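Local coordinates for protein cyclodipeptide synthase, BtCDPS (Bacillus thermoamylovorans, PDB 6ZTU) that probably acts as an aminoacyltransferase, joining two aminoacyl groups, typically delivered by transfer RNA, into a cyclic dipeptide, at residues H28-I33 against T60-G65. Residues are numbered along the deposited sequence; the frame is centred on the assembly and turned at random.
Sequences HILLGI and TVLLAG. With 0RE ((2S)-hexane-1,2-diol), chain B.
H28 reaches across to T60 by the edge of its ring: with CG anti to the backbone N (chi1 180°), NE2 donates a nearly straight bond of 2.7 Å to T60 OG1, which lies in the ring plane. S196 binds ND1 and D109 also holds OG1, so a leucine in place of H28 would probably leave S196 and OG1 each short of a partner. Beyond the ring, L30 and T60 meet methyl to methyl, CD1 standing 3.6 Å from CG2. The same CD1 bump fills the hollow between T60 CG2 and L62 CB, a fit that suits a branched leucine. On the other face, beta-branched I33 lays CG1 3.7 Å from V61 CG1, while L63 CD2 packs alongside I33 CB; helix 79-103 covers this cluster. Backbone bonds alternate between the strands, from T60 N to I29 O through to I33 N to L62 O. G32 has no side chain, and a CB there would collide with C03 of the bound hexanediol, so the glycine keeps this side of the pocket open to the diol, whose C08 tip sits 3.4 Å from L63 C. The two parallel strands, linked through helix 42-55 in a beta-alpha-beta crossover, thus end at the ligand pocket, as in the Rossmann-like HUP fold.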
loop_
_atom_site.group_PDB
_atom_site.type_symbol
_atom_site.label_atom_id
_atom_site.label_comp_id
_atom_site.label_asym_id
_atom_site.label_seq_id
_atom_site.Cartn_x
_atom_site.Cartn_y
_atom_site.Cartn_z
ATOM N N HIS A 28 11.465 10.037 4.932
ATOM C CA HIS A 28 10.016 9.944 4.845
ATOM C C HIS A 28 9.601 8.481 4.819
ATOM O O HIS A 28 10.258 7.656 4.174
ATOM C CB HIS A 28 9.497 10.666 3.595
ATOM C CG HIS A 28 8.015 10.611 3.441
ATOM N ND1 HIS A 28 7.375 9.615 2.736
ATOM C CD2 HIS A 28 7.041 11.427 3.908
ATOM C CE1 HIS A 28 6.072 9.822 2.769
ATOM N NE2 HIS A 28 5.843 10.913 3.479
ATOM N N ILE A 29 8.514 8.177 5.522
ATOM C CA ILE A 29 7.869 6.872 5.459
ATOM C C ILE A 29 6.415 7.064 5.043
ATOM O O ILE A 29 5.733 7.996 5.496
ATOM C CB ILE A 29 7.988 6.106 6.796
ATOM C CG1 ILE A 29 7.376 4.704 6.688
ATOM C CG2 ILE A 29 7.340 6.901 7.926
ATOM C CD1 ILE A 29 7.722 3.798 7.881
ATOM N N LEU A 30 5.961 6.211 4.125
ATOM C CA LEU A 30 4.565 6.138 3.716
ATOM C C LEU A 30 4.002 4.837 4.276
ATOM O O LEU A 30 4.474 3.754 3.915
ATOM C CB LEU A 30 4.445 6.177 2.187
ATOM C CG LEU A 30 3.029 6.199 1.588
ATOM C CD1 LEU A 30 2.282 7.461 2.044
ATOM C CD2 LEU A 30 3.062 6.123 0.082
ATOM N N LEU A 31 3.014 4.944 5.158
ATOM C CA LEU A 31 2.453 3.777 5.837
ATOM C C LEU A 31 1.254 3.289 5.037
ATOM O O LEU A 31 0.259 3.999 4.921
ATOM C CB LEU A 31 2.050 4.138 7.266
ATOM C CG LEU A 31 3.215 4.466 8.197
ATOM C CD1 LEU A 31 2.680 5.104 9.475
ATOM C CD2 LEU A 31 3.998 3.188 8.516
ATOM N N GLY A 32 1.359 2.091 4.461
ATOM C CA GLY A 32 0.253 1.557 3.686
ATOM C C GLY A 32 -0.744 0.835 4.571
ATOM O O GLY A 32 -0.375 -0.115 5.265
ATOM N N ILE A 33 -1.998 1.287 4.583
ATOM C CA ILE A 33 -3.047 0.705 5.418
ATOM C C ILE A 33 -4.008 -0.014 4.486
ATOM O O ILE A 33 -4.686 0.621 3.672
ATOM C CB ILE A 33 -3.779 1.765 6.250
ATOM C CG1 ILE A 33 -2.792 2.661 7.002
ATOM C CG2 ILE A 33 -4.780 1.098 7.199
ATOM C CD1 ILE A 33 -1.829 1.912 7.903
ATOM N N THR A 60 3.639 9.980 6.391
ATOM C CA THR A 60 2.385 10.063 5.655
ATOM C C THR A 60 1.695 8.708 5.735
ATOM O O THR A 60 2.356 7.665 5.769
ATOM C CB THR A 60 2.625 10.451 4.182
ATOM O OG1 THR A 60 3.368 11.676 4.122
ATOM C CG2 THR A 60 1.299 10.620 3.425
ATOM N N VAL A 61 0.366 8.728 5.782
ATOM C CA VAL A 61 -0.452 7.514 5.795
ATOM C C VAL A 61 -1.194 7.417 4.467
ATOM O O VAL A 61 -1.842 8.382 4.040
ATOM C CB VAL A 61 -1.438 7.533 6.980
ATOM C CG1 VAL A 61 -2.435 6.390 6.894
ATOM C CG2 VAL A 61 -0.676 7.487 8.294
ATOM N N LEU A 62 -1.117 6.251 3.818
ATOM C CA LEU A 62 -1.830 5.993 2.569
ATOM C C LEU A 62 -2.973 5.020 2.827
ATOM O O LEU A 62 -2.741 3.900 3.295
ATOM C CB LEU A 62 -0.894 5.406 1.509
ATOM C CG LEU A 62 -1.535 5.217 0.126
ATOM C CD1 LEU A 62 -1.815 6.574 -0.555
ATOM C CD2 LEU A 62 -0.643 4.324 -0.747
ATOM N N LEU A 63 -4.188 5.437 2.489
ATOM C CA LEU A 63 -5.394 4.625 2.591
ATOM C C LEU A 63 -5.894 4.249 1.203
ATOM O O LEU A 63 -5.514 4.842 0.195
ATOM C CB LEU A 63 -6.496 5.386 3.335
ATOM C CG LEU A 63 -6.123 6.002 4.678
ATOM C CD1 LEU A 63 -7.361 6.664 5.297
ATOM C CD2 LEU A 63 -5.549 4.953 5.610
ATOM N N ALA A 64 -6.799 3.272 1.161
ATOM C CA ALA A 64 -7.315 2.806 -0.120
ATOM C C ALA A 64 -8.258 3.825 -0.750
ATOM O O ALA A 64 -9.055 4.472 -0.061
ATOM C CB ALA A 64 -8.039 1.471 0.058
ATOM N N GLY A 65 -8.163 3.946 -2.071
ATOM C CA GLY A 65 -9.023 4.802 -2.859
ATOM C C GLY A 65 -10.243 4.060 -3.374
ATOM O O GLY A 65 -10.616 3.001 -2.865
HETATM O O01 0RE B . -1.091 -2.841 -0.608
HETATM C C02 0RE B . -0.853 -2.736 0.760
HETATM C C03 0RE B . -0.241 -1.368 1.044
HETATM O O04 0RE B . 1.123 -1.389 0.723
HETATM C C05 0RE B . -0.975 -0.324 0.211
HETATM C C06 0RE B . -2.453 -0.296 0.597
HETATM C C07 0RE B . -3.177 0.650 -0.354
HETATM C C08 0RE B . -3.630 1.837 0.479
HETATM O O HOH W 1 -7.275 1.792 3.704
#